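Local coordinates for racemase (Pseudovibrio sp. JE062, PDB 3MKC), which is a racemase-like member of the mandelate racemase/muconate lactonizing enzyme group of the enolase superfamily, at residues H65-A75 / A89-Q97; T268-I276 / E296-N307. All coordinates share one frame; numbering follows the deposited sequence.

Contact 1: residues H65-A75 / A89-Q97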
loop_
_atom_site.group_PDB
_atom_site.type_symbol
_atom_site.label_atom_id
_atom_site.label_comp_id
_atom_site.label_asym_id
_atom_site.label_seq_id
_atom_site.Cartn_x
_atom_site.Cartn_y
_atom_site.Cartn_z
ATOM N N HIS A 65 -17.724 -18.051 -18.842
ATOM C CA HIS A 65 -18.709 -17.205 -19.487
ATOM C C HIS A 65 -18.276 -15.755 -19.479
ATOM O O HIS A 65 -17.183 -15.431 -19.017
ATOM C CB HIS A 65 -20.094 -17.386 -18.840
ATOM C CG HIS A 65 -20.131 -17.129 -17.365
ATOM N ND1 HIS A 65 -20.132 -15.858 -16.828
ATOM C CD2 HIS A 65 -20.197 -17.979 -16.313
ATOM C CE1 HIS A 65 -20.199 -15.939 -15.512
ATOM N NE2 HIS A 65 -20.240 -17.214 -15.172
ATOM N N LYS A 66 -19.138 -14.888 -19.993
ATOM C CA LYS A 66 -18.834 -13.472 -20.103
ATOM C C LYS A 66 -18.242 -12.824 -18.863
ATOM O O LYS A 66 -17.332 -12.004 -18.965
ATOM C CB LYS A 66 -20.079 -12.686 -20.521
ATOM C CG LYS A 66 -19.796 -11.204 -20.720
ATOM C CD LYS A 66 -21.013 -10.439 -21.183
ATOM C CE LYS A 66 -20.681 -8.967 -21.358
ATOM N NZ LYS A 66 -21.861 -8.196 -21.805
ATOM N N TRP A 67 -18.755 -13.192 -17.698
ATOM C CA TRP A 67 -18.287 -12.597 -16.451
ATOM C C TRP A 67 -17.338 -13.469 -15.636
ATOM O O TRP A 67 -16.909 -13.069 -14.552
ATOM C CB TRP A 67 -19.492 -12.199 -15.603
ATOM C CG TRP A 67 -20.388 -11.216 -16.310
ATOM C CD1 TRP A 67 -20.127 -9.898 -16.554
ATOM C CD2 TRP A 67 -21.662 -11.489 -16.912
ATOM N NE1 TRP A 67 -21.156 -9.336 -17.272
ATOM C CE2 TRP A 67 -22.110 -10.289 -17.506
ATOM C CE3 TRP A 67 -22.466 -12.630 -17.008
ATOM C CZ2 TRP A 67 -23.328 -10.197 -18.187
ATOM C CZ3 TRP A 67 -23.679 -12.540 -17.687
ATOM C CH2 TRP A 67 -24.097 -11.329 -18.267
ATOM N N LEU A 68 -17.009 -14.653 -16.154
ATOM C CA LEU A 68 -16.101 -15.566 -15.465
ATOM C C LEU A 68 -14.979 -15.922 -16.433
ATOM O O LEU A 68 -14.952 -16.998 -17.024
ATOM C CB LEU A 68 -16.851 -16.828 -15.011
ATOM C CG LEU A 68 -16.100 -17.874 -14.179
ATOM C CD1 LEU A 68 -15.356 -17.206 -13.055
ATOM C CD2 LEU A 68 -17.094 -18.896 -13.624
ATOM N N THR A 69 -14.048 -14.990 -16.574
ATOM C CA THR A 69 -12.931 -15.133 -17.484
ATOM C C THR A 69 -11.609 -15.204 -16.733
ATOM O O THR A 69 -11.497 -14.713 -15.609
ATOM C CB THR A 69 -12.896 -13.919 -18.422
ATOM O OG1 THR A 69 -14.216 -13.681 -18.928
ATOM C CG2 THR A 69 -11.939 -14.148 -19.579
ATOM N N ASN A 70 -10.610 -15.834 -17.341
ATOM C CA ASN A 70 -9.301 -15.892 -16.720
ATOM C C ASN A 70 -8.848 -14.424 -16.727
ATOM O O ASN A 70 -9.044 -13.723 -17.719
ATOM C CB ASN A 70 -8.352 -16.761 -17.551
ATOM C CG ASN A 70 -6.943 -16.745 -17.015
ATOM O OD1 ASN A 70 -6.204 -15.782 -17.219
ATOM N ND2 ASN A 70 -6.565 -17.804 -16.302
ATOM N N ILE A 71 -8.258 -13.964 -15.627
ATOM C CA ILE A 71 -7.842 -12.565 -15.499
ATOM C C ILE A 71 -6.872 -12.060 -16.570
ATOM O O ILE A 71 -7.019 -10.941 -17.072
ATOM C CB ILE A 71 -7.228 -12.301 -14.090
ATOM C CG1 ILE A 71 -6.798 -10.836 -13.946
ATOM C CG2 ILE A 71 -6.030 -13.194 -13.866
ATOM C CD1 ILE A 71 -7.929 -9.858 -13.990
ATOM N N THR A 72 -5.895 -12.880 -16.932
ATOM C CA THR A 72 -4.905 -12.466 -17.921
ATOM C C THR A 72 -5.418 -12.431 -19.352
ATOM O O THR A 72 -4.889 -11.705 -20.184
ATOM C CB THR A 72 -3.694 -13.398 -17.903
ATOM O OG1 THR A 72 -4.065 -14.660 -18.472
ATOM C CG2 THR A 72 -3.218 -13.622 -16.483
ATOM N N GLU A 73 -6.455 -13.210 -19.637
ATOM C CA GLU A 73 -6.994 -13.295 -20.985
ATOM C C GLU A 73 -7.275 -11.964 -21.671
ATOM O O GLU A 73 -6.905 -11.767 -22.830
ATOM C CB GLU A 73 -8.260 -14.149 -20.985
ATOM C CG GLU A 73 -8.701 -14.599 -22.364
ATOM C CD GLU A 73 -9.954 -15.459 -22.322
ATOM O OE1 GLU A 73 -9.947 -16.487 -21.611
ATOM O OE2 GLU A 73 -10.943 -15.100 -22.998
ATOM N N LYS A 74 -7.915 -11.039 -20.967
ATOM C CA LYS A 74 -8.240 -9.756 -21.575
ATOM C C LYS A 74 -7.084 -8.767 -21.688
ATOM O O LYS A 74 -7.256 -7.677 -22.231
ATOM C CB LYS A 74 -9.412 -9.116 -20.827
ATOM C CG LYS A 74 -10.696 -9.923 -20.915
ATOM C CD LYS A 74 -11.221 -9.991 -22.349
ATOM C CE LYS A 74 -12.422 -10.922 -22.438
ATOM N NZ LYS A 74 -13.042 -10.929 -23.788
ATOM N N ALA A 75 -5.913 -9.150 -21.187
ATOM C CA ALA A 75 -4.725 -8.306 -21.240
ATOM C C ALA A 75 -3.797 -8.766 -22.366
ATOM O O ALA A 75 -3.188 -7.949 -23.053
ATOM C CB ALA A 75 -3.988 -8.357 -19.910
ATOM N N ALA A 89 -11.223 -3.796 -19.034
ATOM C CA ALA A 89 -11.438 -5.050 -19.747
ATOM C C ALA A 89 -11.321 -6.245 -18.819
ATOM O O ALA A 89 -12.142 -7.161 -18.869
ATOM C CB ALA A 89 -10.437 -5.177 -20.893
HETATM N N MSE A 90 -10.293 -6.237 -17.980
HETATM C CA MSE A 90 -10.079 -7.325 -17.041
HETATM C C MSE A 90 -11.208 -7.354 -16.012
HETATM O O MSE A 90 -11.791 -8.413 -15.737
HETATM C CB MSE A 90 -8.733 -7.160 -16.324
HETATM C CG MSE A 90 -7.503 -7.398 -17.196
HETATM SE SE MSE A 90 -5.881 -7.395 -16.149
HETATM C CE MSE A 90 -5.850 -5.514 -15.732
ATOM N N TYR A 91 -11.511 -6.190 -15.445
ATOM C CA TYR A 91 -12.565 -6.091 -14.441
ATOM C C TYR A 91 -13.911 -6.570 -14.986
ATOM O O TYR A 91 -14.584 -7.387 -14.366
ATOM C CB TYR A 91 -12.709 -4.646 -13.954
ATOM C CG TYR A 91 -13.686 -4.497 -12.803
ATOM C CD1 TYR A 91 -13.265 -4.651 -11.486
ATOM C CD2 TYR A 91 -15.034 -4.225 -13.036
ATOM C CE1 TYR A 91 -14.165 -4.535 -10.421
ATOM C CE2 TYR A 91 -15.940 -4.110 -11.985
ATOM C CZ TYR A 91 -15.498 -4.263 -10.679
ATOM O OH TYR A 91 -16.386 -4.131 -9.634
ATOM N N ASP A 92 -14.297 -6.053 -16.148
ATOM C CA ASP A 92 -15.572 -6.422 -16.747
ATOM C C ASP A 92 -15.703 -7.920 -16.992
ATOM O O ASP A 92 -16.767 -8.494 -16.792
ATOM C CB ASP A 92 -15.760 -5.687 -18.076
ATOM C CG ASP A 92 -17.058 -6.053 -18.760
ATOM O OD1 ASP A 92 -18.136 -5.708 -18.224
ATOM O OD2 ASP A 92 -17.007 -6.698 -19.830
ATOM N N ALA A 93 -14.614 -8.554 -17.419
ATOM C CA ALA A 93 -14.645 -9.980 -17.739
ATOM C C ALA A 93 -14.554 -10.930 -16.554
ATOM O O ALA A 93 -14.714 -12.140 -16.716
ATOM C CB ALA A 93 -13.530 -10.300 -18.739
ATOM N N THR A 94 -14.326 -10.393 -15.362
ATOM C CA THR A 94 -14.180 -11.228 -14.179
ATOM C C THR A 94 -15.168 -10.892 -13.058
ATOM O O THR A 94 -14.987 -11.328 -11.927
ATOM C CB THR A 94 -12.766 -11.080 -13.612
ATOM O OG1 THR A 94 -12.540 -9.698 -13.307
ATOM C CG2 THR A 94 -11.718 -11.543 -14.634
ATOM N N GLN A 95 -16.205 -10.127 -13.371
ATOM C CA GLN A 95 -17.185 -9.734 -12.364
ATOM C C GLN A 95 -17.784 -10.867 -11.539
ATOM O O GLN A 95 -18.100 -10.677 -10.359
ATOM C CB GLN A 95 -18.332 -8.966 -13.011
ATOM C CG GLN A 95 -17.953 -7.633 -13.596
ATOM C CD GLN A 95 -19.142 -6.955 -14.226
ATOM O OE1 GLN A 95 -20.078 -6.555 -13.536
ATOM N NE2 GLN A 95 -19.122 -6.836 -15.549
ATOM N N TRP A 96 -17.956 -12.042 -12.142
ATOM C CA TRP A 96 -18.566 -13.135 -11.402
ATOM C C TRP A 96 -17.817 -13.511 -10.129
ATOM O O TRP A 96 -18.439 -13.900 -9.142
ATOM C CB TRP A 96 -18.740 -14.386 -12.281
ATOM C CG TRP A 96 -19.783 -15.312 -11.715
ATOM C CD1 TRP A 96 -19.570 -16.477 -11.029
ATOM C CD2 TRP A 96 -21.203 -15.102 -11.715
ATOM N NE1 TRP A 96 -20.771 -17.002 -10.598
ATOM C CE2 TRP A 96 -21.787 -16.176 -11.005
ATOM C CE3 TRP A 96 -22.036 -14.108 -12.241
ATOM C CZ2 TRP A 96 -23.169 -16.283 -10.807
ATOM C CZ3 TRP A 96 -23.415 -14.211 -12.043
ATOM C CH2 TRP A 96 -23.964 -15.292 -11.331
ATOM N N GLN A 97 -16.492 -13.391 -10.136
ATOM C CA GLN A 97 -15.725 -13.738 -8.940
ATOM C C GLN A 97 -14.559 -12.814 -8.610
ATOM O O GLN A 97 -13.752 -13.136 -7.748
ATOM C CB GLN A 97 -15.199 -15.179 -9.038
ATOM C CG GLN A 97 -14.323 -15.473 -10.255
ATOM C CD GLN A 97 -13.890 -16.940 -10.329
ATOM O OE1 GLN A 97 -14.513 -17.808 -9.723
ATOM N NE2 GLN A 97 -12.831 -17.216 -11.088
HETATM O O HOH W 1 -21.499 -6.636 -17.356
HETATM O O HOH W 2 -11.695 -14.859 -12.916
#
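In the N-terminal capping domain, the loop 65-75 folds back over the end of helix 83-93 and the start of helix 95-98, where Trp67, Thr69 and Trp96 make the main polar links. The carbonyl of Ala93, near the end of its helix, takes the hydroxyl of Thr69 (OG1 to O 2.7 Å) and, more weakly, the amide of the same residue. One turn on, Trp96 N donates to Trp67 O at 2.8 Å and 156°, so the second short helix hangs from the beta turn His65-Leu68. That turn also presents the His65 ring: its CE1-NE2 edge points at one face of the Trp96 five-membered ring, a T-shaped pair with centroids 5.1 Å apart and planes at 84°. Trp67 N donates to His65 ND1, which helps fix the rotation of the imidazole. Gln95 brings its amide NH2 to the edge of the Trp67 indole, with the two planes nearly perpendicular; a water accepts from both Trp67 NE1 and Gln95 NE2, while Gln95 NE2 also reaches Asp92 O on a lone pair. Farther along, Ile71 CD1 lies 3.7 Å from Met90 CB, and both side chains continue onto Ile110 of helix 102-122. Lys74 CG, set beside its own backbone N (chi1 -63°), lies 3.6 Å from Ala93 CB, and the next bend keeps CE near that methyl. An Asx turn at Asn70 shapes the loop between these two halves. Loop and helices alike are parts of the alpha+beta capping domain of the enolase superfamily, a three-stranded sheet followed by helices.

Contact 2: residues T268-I276 / E296-N307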
loop_
_atom_site.group_PDB
_atom_site.type_symbol
_atom_site.label_atom_id
_atom_site.label_comp_id
_atom_site.label_asym_id
_atom_site.label_seq_id
_atom_site.Cartn_x
_atom_site.Cartn_y
_atom_site.Cartn_z
ATOM N N THR A 268 -11.380 -1.699 -4.574
ATOM C CA THR A 268 -12.102 -0.852 -5.518
ATOM C C THR A 268 -12.491 0.510 -4.985
ATOM O O THR A 268 -12.531 0.744 -3.777
ATOM C CB THR A 268 -13.384 -1.503 -6.071
ATOM O OG1 THR A 268 -14.413 -1.451 -5.076
ATOM C CG2 THR A 268 -13.118 -2.955 -6.484
ATOM N N ARG A 269 -12.769 1.408 -5.917
ATOM C CA ARG A 269 -13.160 2.766 -5.583
ATOM C C ARG A 269 -14.579 2.752 -5.043
ATOM O O ARG A 269 -15.032 3.725 -4.451
ATOM C CB ARG A 269 -13.084 3.646 -6.833
ATOM C CG ARG A 269 -13.891 3.124 -8.012
ATOM C CD ARG A 269 -13.607 3.954 -9.258
ATOM N NE ARG A 269 -14.456 3.600 -10.395
ATOM C CZ ARG A 269 -14.368 2.459 -11.072
ATOM N NH1 ARG A 269 -13.465 1.553 -10.731
ATOM N NH2 ARG A 269 -15.186 2.225 -12.092
ATOM N N PHE A 270 -15.281 1.644 -5.252
ATOM C CA PHE A 270 -16.661 1.547 -4.779
ATOM C C PHE A 270 -16.706 1.421 -3.262
ATOM O O PHE A 270 -17.561 2.021 -2.599
ATOM C CB PHE A 270 -17.342 0.353 -5.448
ATOM C CG PHE A 270 -17.287 0.413 -6.950
ATOM C CD1 PHE A 270 -17.823 1.499 -7.627
ATOM C CD2 PHE A 270 -16.657 -0.585 -7.681
ATOM C CE1 PHE A 270 -17.733 1.598 -9.013
ATOM C CE2 PHE A 270 -16.560 -0.497 -9.065
ATOM C CZ PHE A 270 -17.095 0.593 -9.735
ATOM N N GLU A 271 -15.797 0.626 -2.709
ATOM C CA GLU A 271 -15.749 0.478 -1.263
ATOM C C GLU A 271 -15.169 1.763 -0.704
ATOM O O GLU A 271 -15.615 2.246 0.328
ATOM C CB GLU A 271 -14.879 -0.720 -0.847
ATOM C CG GLU A 271 -15.547 -2.051 -1.161
ATOM C CD GLU A 271 -14.872 -3.243 -0.520
ATOM O OE1 GLU A 271 -13.880 -3.065 0.225
ATOM O OE2 GLU A 271 -15.349 -4.374 -0.762
ATOM N N ALA A 272 -14.177 2.318 -1.392
ATOM C CA ALA A 272 -13.569 3.560 -0.927
ATOM C C ALA A 272 -14.606 4.682 -0.825
ATOM O O ALA A 272 -14.608 5.443 0.132
ATOM C CB ALA A 272 -12.432 3.984 -1.858
ATOM N N GLU A 273 -15.483 4.783 -1.818
ATOM C CA GLU A 273 -16.495 5.827 -1.801
ATOM C C GLU A 273 -17.385 5.682 -0.571
ATOM O O GLU A 273 -17.752 6.678 0.048
ATOM C CB GLU A 273 -17.346 5.769 -3.076
ATOM C CG GLU A 273 -18.427 6.840 -3.160
ATOM C CD GLU A 273 -19.682 6.471 -2.383
ATOM O OE1 GLU A 273 -20.123 5.306 -2.493
ATOM O OE2 GLU A 273 -20.234 7.343 -1.672
ATOM N N GLU A 274 -17.726 4.444 -0.212
ATOM C CA GLU A 274 -18.579 4.221 0.951
ATOM C C GLU A 274 -17.824 4.629 2.222
ATOM O O GLU A 274 -18.411 5.169 3.159
ATOM C CB GLU A 274 -19.021 2.749 1.016
ATOM C CG GLU A 274 -19.940 2.429 2.181
ATOM C CD GLU A 274 -20.426 0.987 2.188
ATOM O OE1 GLU A 274 -19.703 0.101 1.679
ATOM O OE2 GLU A 274 -21.529 0.737 2.725
ATOM N N TRP A 275 -16.521 4.373 2.262
ATOM C CA TRP A 275 -15.751 4.783 3.432
ATOM C C TRP A 275 -15.785 6.301 3.554
ATOM O O TRP A 275 -15.845 6.846 4.650
ATOM C CB TRP A 275 -14.300 4.338 3.320
ATOM C CG TRP A 275 -14.078 2.946 3.788
ATOM C CD1 TRP A 275 -14.041 1.820 3.021
ATOM C CD2 TRP A 275 -13.854 2.524 5.139
ATOM N NE1 TRP A 275 -13.803 0.720 3.810
ATOM C CE2 TRP A 275 -13.684 1.125 5.115
ATOM C CE3 TRP A 275 -13.782 3.195 6.369
ATOM C CZ2 TRP A 275 -13.443 0.378 6.275
ATOM C CZ3 TRP A 275 -13.545 2.450 7.528
ATOM C CH2 TRP A 275 -13.379 1.056 7.470
ATOM N N ILE A 276 -15.740 6.989 2.422
ATOM C CA ILE A 276 -15.759 8.446 2.448
ATOM C C ILE A 276 -17.097 9.021 2.919
ATOM O O ILE A 276 -17.149 9.802 3.869
ATOM C CB ILE A 276 -15.456 9.043 1.055
ATOM C CG1 ILE A 276 -13.985 8.822 0.699
ATOM C CG2 ILE A 276 -15.790 10.533 1.035
ATOM C CD1 ILE A 276 -13.641 9.268 -0.712
ATOM N N GLU A 296 -6.553 2.286 -9.962
ATOM C CA GLU A 296 -7.689 2.489 -9.072
ATOM C C GLU A 296 -7.313 3.491 -7.978
ATOM O O GLU A 296 -8.146 4.279 -7.532
ATOM C CB GLU A 296 -8.128 1.162 -8.449
ATOM C CG GLU A 296 -9.493 1.246 -7.749
ATOM C CD GLU A 296 -10.664 1.395 -8.720
ATOM O OE1 GLU A 296 -10.468 1.939 -9.824
ATOM O OE2 GLU A 296 -11.788 0.978 -8.363
ATOM N N LEU A 297 -6.052 3.476 -7.551
ATOM C CA LEU A 297 -5.620 4.417 -6.521
ATOM C C LEU A 297 -5.712 5.854 -7.031
ATOM O O LEU A 297 -5.943 6.790 -6.254
ATOM C CB LEU A 297 -4.195 4.097 -6.055
ATOM C CG LEU A 297 -4.120 3.011 -4.978
ATOM C CD1 LEU A 297 -2.674 2.657 -4.699
ATOM C CD2 LEU A 297 -4.793 3.498 -3.697
ATOM N N ARG A 298 -5.536 6.036 -8.334
ATOM C CA ARG A 298 -5.642 7.374 -8.904
ATOM C C ARG A 298 -7.101 7.827 -8.853
ATOM O O ARG A 298 -7.391 8.964 -8.490
ATOM C CB ARG A 298 -5.156 7.396 -10.351
ATOM C CG ARG A 298 -5.180 8.784 -10.957
ATOM C CD ARG A 298 -4.764 8.769 -12.417
ATOM N NE ARG A 298 -4.479 10.119 -12.886
ATOM C CZ ARG A 298 -4.044 10.416 -14.108
ATOM N NH1 ARG A 298 -3.842 9.454 -15.002
ATOM N NH2 ARG A 298 -3.799 11.680 -14.432
ATOM N N ARG A 299 -8.024 6.944 -9.231
ATOM C CA ARG A 299 -9.437 7.323 -9.189
ATOM C C ARG A 299 -9.861 7.577 -7.757
ATOM O O ARG A 299 -10.584 8.531 -7.466
ATOM C CB ARG A 299 -10.316 6.234 -9.805
ATOM C CG ARG A 299 -10.298 6.261 -11.324
ATOM C CD ARG A 299 -11.316 5.314 -11.914
ATOM N NE ARG A 299 -10.908 3.917 -11.801
ATOM C CZ ARG A 299 -10.517 3.169 -12.833
ATOM N NH1 ARG A 299 -10.474 3.684 -14.051
ATOM N NH2 ARG A 299 -10.192 1.897 -12.650
ATOM N N ILE A 300 -9.397 6.714 -6.863
ATOM C CA ILE A 300 -9.716 6.828 -5.454
ATOM C C ILE A 300 -9.193 8.132 -4.862
ATOM O O ILE A 300 -9.884 8.799 -4.095
ATOM C CB ILE A 300 -9.109 5.655 -4.678
ATOM C CG1 ILE A 300 -9.836 4.368 -5.067
ATOM C CG2 ILE A 300 -9.165 5.923 -3.177
ATOM C CD1 ILE A 300 -9.211 3.111 -4.482
ATOM N N THR A 301 -7.971 8.506 -5.226
ATOM C CA THR A 301 -7.393 9.718 -4.675
ATOM C C THR A 301 -8.026 11.007 -5.191
ATOM O O THR A 301 -8.205 11.959 -4.435
ATOM C CB THR A 301 -5.872 9.757 -4.921
ATOM O OG1 THR A 301 -5.280 8.571 -4.375
ATOM C CG2 THR A 301 -5.252 10.970 -4.232
ATOM N N GLU A 302 -8.366 11.045 -6.474
ATOM C CA GLU A 302 -8.966 12.249 -7.032
ATOM C C GLU A 302 -10.336 12.437 -6.407
ATOM O O GLU A 302 -10.753 13.561 -6.165
ATOM C CB GLU A 302 -9.052 12.161 -8.563
ATOM C CG GLU A 302 -7.662 12.079 -9.214
ATOM C CD GLU A 302 -7.661 12.286 -10.728
ATOM O OE1 GLU A 302 -8.678 11.999 -11.394
ATOM O OE2 GLU A 302 -6.617 12.723 -11.254
HETATM N N MSE A 303 -11.019 11.329 -6.129
HETATM C CA MSE A 303 -12.336 11.386 -5.489
HETATM C C MSE A 303 -12.138 11.862 -4.052
HETATM O O MSE A 303 -12.901 12.683 -3.529
HETATM C CB MSE A 303 -12.991 9.997 -5.486
HETATM C CG MSE A 303 -14.237 9.875 -4.574
HETATM SE SE MSE A 303 -15.175 8.191 -4.615
HETATM C CE MSE A 303 -13.748 7.083 -4.098
ATOM N N ALA A 304 -11.098 11.332 -3.422
ATOM C CA ALA A 304 -10.783 11.682 -2.045
ATOM C C ALA A 304 -10.488 13.175 -1.928
ATOM O O ALA A 304 -11.034 13.857 -1.070
ATOM C CB ALA A 304 -9.590 10.872 -1.565
ATOM N N THR A 305 -9.626 13.680 -2.801
ATOM C CA THR A 305 -9.284 15.097 -2.763
ATOM C C THR A 305 -10.537 15.973 -2.839
ATOM O O THR A 305 -10.671 16.954 -2.104
ATOM C CB THR A 305 -8.339 15.444 -3.912
ATOM O OG1 THR A 305 -7.085 14.782 -3.699
ATOM C CG2 THR A 305 -8.126 16.951 -4.010
ATOM N N ALA A 306 -11.462 15.605 -3.718
ATOM C CA ALA A 306 -12.690 16.381 -3.876
ATOM C C ALA A 306 -13.518 16.359 -2.591
ATOM O O ALA A 306 -14.288 17.277 -2.330
ATOM C CB ALA A 306 -13.511 15.823 -5.042
ATOM N N ASN A 307 -13.357 15.308 -1.797
ATOM C CA ASN A 307 -14.108 15.162 -0.548
ATOM C C ASN A 307 -13.280 15.481 0.703
ATOM O O ASN A 307 -13.673 15.129 1.818
ATOM C CB ASN A 307 -14.668 13.738 -0.456
ATOM C CG ASN A 307 -15.819 13.503 -1.418
ATOM O OD1 ASN A 307 -16.962 13.875 -1.136
ATOM N ND2 ASN A 307 -15.529 12.893 -2.566
#
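Arg269 and Glu296 meet through three hydrogen bonds. Glu296 OE2 receives the backbone N of Arg269 at 2.7 Å, from above the carboxylate plane, and Arg269 NH1 at 3.0 Å on its syn lone pair; a weak third bond joins NH1 to OE1. The guanidinium presents its edge, its plane turned 89° from the carboxylate. CG of Arg269 lies between its backbone N and carbonyl carbon (chi1 55°), and the extended chain crosses the carboxylate. Arg299 holds OE1 side-on through NE and NH2, at 2.8 Å each, and lies obliquely over the rim of one face of the Arg269 guanidinium, the carboxylate probably offsetting both positive charges. Phe270 CZ sits near the rim of the opposite face. These are successive outer helices of the C-terminal TIM-barrel domain; the axes of segments 268-276 and 296-306 approach to 9.4 Å, 23° from parallel. Ala272 CB meets Ile300 CG2, and the selenium of Met303 (a selenomethionine) rests 3.6 Å from Glu273 CB, CE turning toward Ala272. Ile276 CD1 touches Met303 CG, while its CG2 packs on Asn307 CB at 3.7 Å. Farther out, Asn307 ND2 binds Met303 O, Leu284 backs Ile276 and Ile300, and Trp87 makes a cation-pi contact with Arg299.

Overall arrangement
The two contacts belong to different domains of one chain: contact 1 to the N-terminal cap, contact 2 to the outer helical layer of the barrel, their centres about 23 Å apart. Contact 1 closes well before contact 2 opens along the chain, yet helix 83-93 brings them together. Its Tyr91, turned away from the loop 65-75, places OH 3.7 Å from CE2 of Phe270, a packing contact; Trp87 and Asn84 on the same helix reach the Arg269-Glu296-Arg299 cluster. Helix 83-93 thus faces the cap loop on one side and the barrel helices on another. Contact 1 lies farther out, about 24 Å from the chain centre against 14 Å for contact 2.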